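Local coordinates for amino acid adenylation domain-containing protein (Bacillus stratosphericus LAMA 585, PDB 6ULY), which probably activates an alpha-keto acid as its acyl adenylate, serving as the selecting adenylation domain of a nonribosomal depsipeptide synthetase module, at residues H79-A84 with M219-I224; M229-N234 with C239-A244. All coordinates share one frame; numbering follows the deposited sequence.

Contact 1: residues H79-A84 with M219-I224; sequences HAMVTA and MPLDHI. With QA7 (5'-O-{(S)-hydroxy[(4-methyl-2-oxopentanoyl)oxy]phosphoryl}adenosine), chain C; SO4 (sulfate ion), chain D.
Met81 and Leu221 meet where helix 78-91 lies against an irregular loop, their CA atoms 8.1 Å apart. Pro220 to His223 form a type I beta turn, closed by His223 N bonded to Pro220 O, and the turn presents Leu221 to the helix. No hydrogen bond crosses, so apolar side chains carry the contact. Met81 runs out with CG anti to the backbone N (chi1 173°) and bends at chi3, which lays CE against Leu221 CB at 3.5 Å; the two side chains run past one another, pointing opposite ways. The flexible thioether lets methionine follow the leucine's flank. Leu221 sends CD1 onward to Val82 CG2, a tight 3.5 Å methyl contact, and the compact valine also packs on Leu49 and Leu32. The loop follows strand 214-217 and leads into helix 224-237 of a beta-alpha-beta unit in the AMP-binding domain. His223 is the N-cap of that helix, its ND1 bonded to Gly225 N. The far edge of its ring faces the keto acyl adenylate, CE1 lying 3.3 Å from O30 of QA7 and Ile224 CG2 3.2 Å from O31. Near the start of helix 78-91, His79 N donates to sulfate O3 (2.8 Å), an ion probably from the crystallisation liquor.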
ATOM      1  N   HIS A  79      20.439  16.343  21.439  1.00 45.31           N
ATOM      2  CA  HIS A  79      21.482  17.348  21.269  1.00 46.12           C
ATOM      3  C   HIS A  79      22.182  17.191  19.925  1.00 44.68           C
ATOM      4  O   HIS A  79      22.338  18.161  19.172  1.00 38.71           O
ATOM      5  CB  HIS A  79      22.489  17.248  22.417  1.00 50.50           C
ATOM      6  CG  HIS A  79      23.681  18.137  22.254  1.00 53.50           C
ATOM      7  ND1 HIS A  79      23.715  19.432  22.729  1.00 62.35           N
ATOM      8  CD2 HIS A  79      24.884  17.920  21.670  1.00 57.94           C
ATOM      9  CE1 HIS A  79      24.889  19.971  22.447  1.00 60.60           C
ATOM     10  NE2 HIS A  79      25.615  19.075  21.803  1.00 67.10           N
ATOM     11  N   ALA A  80      22.617  15.971  19.609  1.00 39.84           N
ATOM     12  CA  ALA A  80      23.317  15.753  18.350  1.00 40.42           C
ATOM     13  C   ALA A  80      22.398  15.976  17.151  1.00 45.99           C
ATOM     14  O   ALA A  80      22.840  16.486  16.115  1.00 42.78           O
ATOM     15  CB  ALA A  80      23.907  14.343  18.321  1.00 39.32           C
ATOM     16  N   MET A  81      21.118  15.604  17.267  1.00 44.17           N
ATOM     17  CA  MET A  81      20.213  15.708  16.123  1.00 44.87           C
ATOM     18  C   MET A  81      19.844  17.158  15.838  1.00 45.07           C
ATOM     19  O   MET A  81      19.880  17.603  14.684  1.00 38.55           O
ATOM     20  CB  MET A  81      18.952  14.880  16.366  1.00 50.01           C
ATOM     21  CG  MET A  81      17.877  15.071  15.294  1.00 51.91           C
ATOM     22  SD  MET A  81      16.757  13.662  15.160  1.00 50.33           S
ATOM     23  CE  MET A  81      16.297  13.407  16.870  1.00 73.30           C
ATOM     24  N   VAL A  82      19.456  17.902  16.878  1.00 39.23           N
ATOM     25  CA  VAL A  82      19.187  19.331  16.727  1.00 42.99           C
ATOM     26  C   VAL A  82      20.386  20.029  16.099  1.00 42.77           C
ATOM     27  O   VAL A  82      20.248  20.844  15.180  1.00 44.03           O
ATOM     28  CB  VAL A  82      18.831  19.954  18.089  1.00 44.53           C
ATOM     29  CG1 VAL A  82      18.863  21.471  18.007  1.00 45.29           C
ATOM     30  CG2 VAL A  82      17.470  19.476  18.561  1.00 41.07           C
ATOM     31  N   THR A  83      21.586  19.724  16.595  1.00 40.34           N
ATOM     32  CA  THR A  83      22.788  20.358  16.065  1.00 44.64           C
ATOM     33  C   THR A  83      23.039  19.935  14.627  1.00 39.82           C
ATOM     34  O   THR A  83      23.396  20.763  13.779  1.00 39.84           O
ATOM     35  CB  THR A  83      23.996  20.011  16.941  1.00 42.44           C
ATOM     36  OG1 THR A  83      23.756  20.453  18.279  1.00 39.91           O
ATOM     37  CG2 THR A  83      25.266  20.668  16.417  1.00 35.09           C
ATOM     38  N   ALA A  84      22.871  18.643  14.340  1.00 44.47           N
ATOM     39  CA  ALA A  84      23.067  18.152  12.982  1.00 40.25           C
ATOM     40  C   ALA A  84      22.059  18.769  12.021  1.00 39.36           C
ATOM     41  O   ALA A  84      22.387  19.057  10.865  1.00 36.94           O
ATOM     42  CB  ALA A  84      22.962  16.627  12.964  1.00 39.80           C
ATOM     43  N   MET A 219       8.439  14.113  22.464  1.00 44.64           N
ATOM     44  CA  MET A 219       8.117  13.385  21.251  1.00 41.43           C
ATOM     45  C   MET A 219       9.304  13.412  20.287  1.00 43.02           C
ATOM     46  O   MET A 219      10.101  14.354  20.295  1.00 40.09           O
ATOM     47  CB  MET A 219       6.881  13.985  20.589  1.00 41.09           C
ATOM     48  CG  MET A 219       5.577  13.540  21.229  1.00 38.73           C
ATOM     49  SD  MET A 219       5.236  11.794  20.924  1.00 44.75           S
ATOM     50  CE  MET A 219       4.867  11.819  19.165  1.00 38.31           C
ATOM     51  N   PRO A 220       9.443  12.388  19.444  1.00 40.53           N
ATOM     52  CA  PRO A 220      10.595  12.331  18.534  1.00 43.67           C
ATOM     53  C   PRO A 220      10.672  13.542  17.614  1.00 46.82           C
ATOM     54  O   PRO A 220       9.666  13.998  17.064  1.00 39.06           O
ATOM     55  CB  PRO A 220      10.352  11.047  17.729  1.00 43.33           C
ATOM     56  CG  PRO A 220       9.402  10.246  18.541  1.00 48.10           C
ATOM     57  CD  PRO A 220       8.545  11.233  19.267  1.00 47.18           C
ATOM     58  N   LEU A 221      11.895  14.041  17.425  1.00 46.58           N
ATOM     59  CA  LEU A 221      12.146  15.100  16.456  1.00 47.53           C
ATOM     60  C   LEU A 221      11.966  14.632  15.019  1.00 45.30           C
ATOM     61  O   LEU A 221      11.944  15.470  14.112  1.00 44.30           O
ATOM     62  CB  LEU A 221      13.559  15.654  16.635  1.00 46.97           C
ATOM     63  CG  LEU A 221      13.801  16.524  17.868  1.00 47.14           C
ATOM     64  CD1 LEU A 221      15.285  16.841  17.995  1.00 49.22           C
ATOM     65  CD2 LEU A 221      12.971  17.802  17.798  1.00 41.22           C
ATOM     66  N   ASP A 222      11.859  13.322  14.789  1.00 47.47           N
ATOM     67  CA  ASP A 222      11.532  12.796  13.472  1.00 42.04           C
ATOM     68  C   ASP A 222      10.033  12.798  13.201  1.00 44.43           C
ATOM     69  O   ASP A 222       9.624  12.499  12.075  1.00 43.87           O
ATOM     70  CB  ASP A 222      12.082  11.375  13.323  1.00 50.73           C
ATOM     71  CG  ASP A 222      11.550  10.428  14.380  1.00 55.32           C
ATOM     72  OD1 ASP A 222      10.459   9.849  14.174  1.00 55.83           O
ATOM     73  OD2 ASP A 222      12.223  10.266  15.422  1.00 58.56           O
ATOM     74  N   HIS A 223       9.216  13.105  14.205  1.00 41.00           N
ATOM     75  CA  HIS A 223       7.795  13.355  14.017  1.00 39.19           C
ATOM     76  C   HIS A 223       7.602  14.819  13.642  1.00 41.67           C
ATOM     77  O   HIS A 223       8.249  15.709  14.208  1.00 38.59           O
ATOM     78  CB  HIS A 223       7.014  13.020  15.292  1.00 39.15           C
ATOM     79  CG  HIS A 223       5.527  12.956  15.104  1.00 46.42           C
ATOM     80  ND1 HIS A 223       4.800  13.982  14.539  1.00 40.66           N
ATOM     81  CD2 HIS A 223       4.630  11.995  15.431  1.00 39.67           C
ATOM     82  CE1 HIS A 223       3.521  13.651  14.513  1.00 44.88           C
ATOM     83  NE2 HIS A 223       3.391  12.450  15.049  1.00 52.15           N
ATOM     84  N   ILE A 224       6.712  15.065  12.678  1.00 36.67           N
ATOM     85  CA  ILE A 224       6.562  16.411  12.129  1.00 36.85           C
ATOM     86  C   ILE A 224       6.171  17.399  13.220  1.00 33.47           C
ATOM     87  O   ILE A 224       6.603  18.558  13.205  1.00 37.76           O
ATOM     88  CB  ILE A 224       5.544  16.402  10.967  1.00 38.69           C
ATOM     89  CG1 ILE A 224       5.645  17.697  10.156  1.00 34.53           C
ATOM     90  CG2 ILE A 224       4.119  16.198  11.478  1.00 38.00           C
ATOM     91  CD1 ILE A 224       6.823  17.721   9.204  1.00 35.04           C
TER
HETATM   92  C01 QA7 C 701      -0.891  17.799  15.281  1.00 44.33           C
HETATM   93  C02 QA7 C 701       0.277  16.974  14.892  1.00 40.95           C
HETATM   94  C03 QA7 C 701       1.432  17.858  14.505  1.00 43.30           C
HETATM   95  C04 QA7 C 701      -0.245  16.014  13.873  1.00 43.01           C
HETATM   96  C05 QA7 C 701       0.619  15.705  12.691  1.00 44.10           C
HETATM   97  C06 QA7 C 701       0.893  14.279  12.341  1.00 42.01           C
HETATM   98  C10 QA7 C 701      -0.833  12.340  10.035  1.00 43.28           C
HETATM   99  C11 QA7 C 701      -1.971  11.588  10.205  1.00 47.53           C
HETATM  100  C12 QA7 C 701      -3.223  12.388   9.650  1.00 49.13           C
HETATM  101  C13 QA7 C 701      -4.162  11.973  10.316  1.00 49.35           C
HETATM  102  C14 QA7 C 701      -3.557  11.504  11.774  1.00 50.13           C
HETATM  103  C16 QA7 C 701      -3.228  13.473  13.070  1.00 47.33           C
HETATM  104  C18 QA7 C 701      -5.027  13.563  14.210  1.00 44.48           C
HETATM  105  C19 QA7 C 701      -6.098  13.826  15.059  1.00 39.75           C
HETATM  106  C21 QA7 C 701      -7.161  12.019  14.295  1.00 45.70           C
HETATM  107  C23 QA7 C 701      -5.100  12.489  13.429  1.00 44.86           C
HETATM  108  N15 QA7 C 701      -3.954  12.451  12.736  1.00 45.42           N
HETATM  109  N17 QA7 C 701      -3.865  14.165  13.969  1.00 46.52           N
HETATM  110  N20 QA7 C 701      -7.124  13.048  15.061  1.00 47.49           N
HETATM  111  N22 QA7 C 701      -6.199  11.722  13.498  1.00 47.65           N
HETATM  112  N24 QA7 C 701      -6.053  14.955  15.885  1.00 43.04           N
HETATM  113  O07 QA7 C 701       1.558  13.925  11.221  1.00 48.97           O
HETATM  114  O09 QA7 C 701       0.299  11.682  10.465  1.00 48.93           O
HETATM  115  O25 QA7 C 701      -2.309  11.449  11.656  1.00 45.76           O
HETATM  116  O26 QA7 C 701      -4.794  10.772   9.831  1.00 51.27           O
HETATM  117  O27 QA7 C 701      -3.474  12.308   8.169  1.00 49.27           O
HETATM  118  O28 QA7 C 701       2.709  11.825  11.192  1.00 59.20           O
HETATM  119  O29 QA7 C 701       2.075  12.675   9.227  1.00 42.14           O
HETATM  120  O30 QA7 C 701       0.525  13.481  13.046  1.00 45.83           O
HETATM  121  O31 QA7 C 701       1.019  16.552  12.051  1.00 46.39           O
HETATM  122  P08 QA7 C 701       1.643  12.493  10.545  1.00 53.97           P
HETATM  123  S   SO4 D 702      20.437  14.217  24.585  1.00 65.43           S
HETATM  124  O1  SO4 D 702      21.539  13.498  23.995  1.00 50.45           O
HETATM  125  O2  SO4 D 702      19.182  13.589  24.259  1.00 66.76           O
HETATM  126  O3  SO4 D 702      20.432  15.561  24.082  1.00 71.46           O
HETATM  127  O4  SO4 D 702      20.570  14.260  26.004  1.00 64.23           O

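Contact 2: residues M229-N234 with C239-A244; sequences MFHLVN and CEQIRA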
ATOM      1  N   MET A 229       6.086  21.704  14.607  1.00 31.06           N
ATOM      2  CA  MET A 229       5.095  22.308  15.493  1.00 35.24           C
ATOM      3  C   MET A 229       5.726  22.828  16.779  1.00 36.97           C
ATOM      4  O   MET A 229       5.197  23.764  17.390  1.00 39.12           O
ATOM      5  CB  MET A 229       3.992  21.305  15.823  1.00 26.75           C
ATOM      6  CG  MET A 229       2.870  21.896  16.659  1.00 30.38           C
ATOM      7  SD  MET A 229       1.512  20.747  16.963  1.00 38.10           S
ATOM      8  CE  MET A 229       2.327  19.499  17.958  1.00 38.07           C
ATOM      9  N   PHE A 230       6.855  22.257  17.200  1.00 35.14           N
ATOM     10  CA  PHE A 230       7.504  22.682  18.438  1.00 41.25           C
ATOM     11  C   PHE A 230       8.908  23.206  18.173  1.00 38.74           C
ATOM     12  O   PHE A 230       9.136  24.408  18.324  1.00 39.03           O
ATOM     13  CB  PHE A 230       7.493  21.539  19.454  1.00 34.87           C
ATOM     14  CG  PHE A 230       6.333  21.617  20.403  1.00 36.96           C
ATOM     15  CD1 PHE A 230       6.535  21.881  21.744  1.00 35.74           C
ATOM     16  CD2 PHE A 230       5.033  21.480  19.940  1.00 39.47           C
ATOM     17  CE1 PHE A 230       5.469  21.980  22.612  1.00 39.83           C
ATOM     18  CE2 PHE A 230       3.962  21.582  20.804  1.00 40.25           C
ATOM     19  CZ  PHE A 230       4.180  21.831  22.144  1.00 40.53           C
ATOM     20  N   HIS A 231       9.851  22.361  17.758  1.00 36.55           N
ATOM     21  CA  HIS A 231      11.235  22.814  17.671  1.00 40.79           C
ATOM     22  C   HIS A 231      11.353  24.075  16.818  1.00 42.14           C
ATOM     23  O   HIS A 231      11.884  25.096  17.274  1.00 36.32           O
ATOM     24  CB  HIS A 231      12.125  21.700  17.122  1.00 34.22           C
ATOM     25  CG  HIS A 231      13.550  22.115  16.928  1.00 40.28           C
ATOM     26  ND1 HIS A 231      14.316  22.653  17.942  1.00 42.14           N
ATOM     27  CD2 HIS A 231      14.345  22.080  15.833  1.00 39.54           C
ATOM     28  CE1 HIS A 231      15.524  22.924  17.480  1.00 37.06           C
ATOM     29  NE2 HIS A 231      15.567  22.587  16.203  1.00 42.91           N
ATOM     30  N   LEU A 232      10.848  24.035  15.579  1.00 38.01           N
ATOM     31  CA  LEU A 232      11.005  25.193  14.702  1.00 37.59           C
ATOM     32  C   LEU A 232      10.127  26.356  15.153  1.00 35.64           C
ATOM     33  O   LEU A 232      10.538  27.518  15.066  1.00 40.10           O
ATOM     34  CB  LEU A 232      10.699  24.815  13.254  1.00 38.99           C
ATOM     35  CG  LEU A 232      11.758  23.949  12.569  1.00 40.59           C
ATOM     36  CD1 LEU A 232      11.333  23.630  11.142  1.00 37.26           C
ATOM     37  CD2 LEU A 232      13.127  24.614  12.584  1.00 38.72           C
ATOM     38  N   VAL A 233       8.917  26.070  15.634  1.00 38.50           N
ATOM     39  CA  VAL A 233       8.100  27.125  16.224  1.00 30.07           C
ATOM     40  C   VAL A 233       8.851  27.789  17.369  1.00 42.77           C
ATOM     41  O   VAL A 233       8.792  29.013  17.548  1.00 41.53           O
ATOM     42  CB  VAL A 233       6.749  26.558  16.694  1.00 37.31           C
ATOM     43  CG1 VAL A 233       6.114  27.480  17.727  1.00 42.68           C
ATOM     44  CG2 VAL A 233       5.814  26.360  15.513  1.00 42.36           C
ATOM     45  N   ASN A 234       9.574  26.994  18.161  1.00 40.74           N
ATOM     46  CA  ASN A 234      10.277  27.535  19.318  1.00 36.55           C
ATOM     47  C   ASN A 234      11.448  28.412  18.890  1.00 38.12           C
ATOM     48  O   ASN A 234      11.635  29.512  19.420  1.00 41.66           O
ATOM     49  CB  ASN A 234      10.756  26.394  20.217  1.00 38.61           C
ATOM     50  CG  ASN A 234       9.615  25.653  20.878  1.00 39.11           C
ATOM     51  OD1 ASN A 234       8.574  26.234  21.190  1.00 42.07           O
ATOM     52  ND2 ASN A 234       9.802  24.356  21.093  1.00 42.87           N
ATOM     53  N   CYS A 239      11.880  31.308  21.861  1.00 43.91           N
ATOM     54  CA  CYS A 239      11.531  30.997  23.239  1.00 43.61           C
ATOM     55  C   CYS A 239      12.389  29.848  23.765  1.00 47.41           C
ATOM     56  O   CYS A 239      13.140  29.199  23.028  1.00 46.57           O
ATOM     57  CB  CYS A 239      10.043  30.647  23.352  1.00 45.35           C
ATOM     58  SG  CYS A 239       9.601  28.939  22.912  1.00 42.18           S
ATOM     59  N   GLU A 240      12.272  29.604  25.068  1.00 46.99           N
ATOM     60  CA  GLU A 240      13.018  28.537  25.720  1.00 50.59           C
ATOM     61  C   GLU A 240      12.329  27.204  25.464  1.00 45.94           C
ATOM     62  O   GLU A 240      11.111  27.087  25.633  1.00 45.82           O
ATOM     63  CB  GLU A 240      13.107  28.802  27.224  1.00 58.69           C
ATOM     64  CG  GLU A 240      14.387  28.308  27.864  1.00 65.93           C
ATOM     65  CD  GLU A 240      15.565  29.199  27.543  1.00 58.69           C
ATOM     66  OE1 GLU A 240      15.423  30.432  27.676  1.00 63.57           O
ATOM     67  OE2 GLU A 240      16.626  28.668  27.152  1.00 65.28           O
ATOM     68  N   GLN A 241      13.102  26.196  25.061  1.00 42.02           N
ATOM     69  CA  GLN A 241      12.544  24.879  24.778  1.00 51.38           C
ATOM     70  C   GLN A 241      13.386  23.805  25.451  1.00 47.32           C
ATOM     71  O   GLN A 241      14.619  23.828  25.370  1.00 40.56           O
ATOM     72  CB  GLN A 241      12.438  24.626  23.261  1.00 42.54           C
ATOM     73  CG  GLN A 241      13.759  24.647  22.500  1.00 44.86           C
ATOM     74  CD  GLN A 241      13.582  24.358  21.011  1.00 41.37           C
ATOM     75  OE1 GLN A 241      13.274  23.230  20.618  1.00 43.71           O
ATOM     76  NE2 GLN A 241      13.780  25.375  20.178  1.00 34.67           N
ATOM     77  N   ILE A 242      12.713  22.867  26.112  1.00 42.99           N
ATOM     78  CA  ILE A 242      13.355  21.760  26.811  1.00 46.57           C
ATOM     79  C   ILE A 242      13.047  20.476  26.054  1.00 44.61           C
ATOM     80  O   ILE A 242      11.881  20.173  25.777  1.00 43.97           O
ATOM     81  CB  ILE A 242      12.886  21.669  28.274  1.00 44.75           C
ATOM     82  CG1 ILE A 242      13.396  22.873  29.071  1.00 46.62           C
ATOM     83  CG2 ILE A 242      13.359  20.375  28.919  1.00 47.00           C
ATOM     84  CD1 ILE A 242      12.346  23.930  29.323  1.00 47.14           C
ATOM     85  N   ARG A 243      14.091  19.721  25.736  1.00 43.06           N
ATOM     86  CA  ARG A 243      13.978  18.467  25.008  1.00 45.44           C
ATOM     87  C   ARG A 243      14.255  17.305  25.951  1.00 50.53           C
ATOM     88  O   ARG A 243      15.250  17.316  26.685  1.00 50.21           O
ATOM     89  CB  ARG A 243      14.953  18.437  23.828  1.00 49.49           C
ATOM     90  CG  ARG A 243      14.500  19.248  22.609  1.00 49.40           C
ATOM     91  CD  ARG A 243      13.247  18.666  21.953  1.00 41.64           C
ATOM     92  NE  ARG A 243      13.284  17.208  21.867  1.00 49.27           N
ATOM     93  CZ  ARG A 243      12.350  16.461  21.285  1.00 47.37           C
ATOM     94  NH1 ARG A 243      11.290  17.025  20.715  1.00 43.81           N
ATOM     95  NH2 ARG A 243      12.481  15.141  21.273  1.00 45.86           N
ATOM     96  N   ALA A 244      13.364  16.317  25.939  1.00 48.43           N
ATOM     97  CA  ALA A 244      13.553  15.067  26.655  1.00 47.53           C
ATOM     98  C   ALA A 244      13.558  13.910  25.665  1.00 47.28           C
ATOM     99  O   ALA A 244      13.044  14.018  24.547  1.00 46.57           O
ATOM    100  CB  ALA A 244      12.459  14.855  27.710  1.00 48.75           C
TER
HETATM  101  O   HOH W   1      11.420  21.443  21.217  1.00 47.08           O
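Gln241 on strand 240-243 and His231 and Asn234 on helix 224-237 form a buried, largely polar contact within the beta-alpha-beta unit begun by strand 214-217. The chain turns back sharply here: Cys239 N donates to Asn234 O over 3.0 Å. Gln241 carries most of the rest. With chi1 at 61°, CG stands flanked by backbone N and carbonyl carbon alike, and the chain then extends straight to the helix, where an amide can offer an acceptor and a donor. OE1 takes a nearly linear bond from His231 ND1, 2.9 Å long with an N-H...O angle of 174°. The oxygen lies in the plane of the imidazole, although the amide is turned 60° against the ring. NE2 passes close to Asn234 CB and makes a weak 3.5 Å bond to His231 O; it also bonds to Tyr46 OH. A water donates to OE1 over 2.6 Å and is weakly held by Asn234 ND2. The asparagine's stronger partner is Lys267, which binds OD1, and Cys239 SG packs 3.4 Å from that oxygen. With ND1 donating to Gln241 and NE2 bonded to Trp86 NE1, the His231 ring is fixed in rotation, consistent with a neutral imidazole protonated at ND1.

In the fold
Both contacts are buried and share helix 224-237: contact 1 includes the loop entering it, contact 2 its later turns and the strand beyond. Their centres lie 10 Å apart. Contact 1 bridges segments distant in sequence through apolar side chains, without a hydrogen bond, whereas contact 2 joins close neighbours along the chain mainly through amide, imidazole and water. They also touch directly. Arg243 NH2 probably bonds to Met219 O at 2.7 Å, and Leu221 CD2 packs on Arg243 and His231, while Val82 CG1 packs against His231 CE1. Each supplies residues to the adenylate pocket, His223 and Ile224 from contact 1 and Met229 from contact 2.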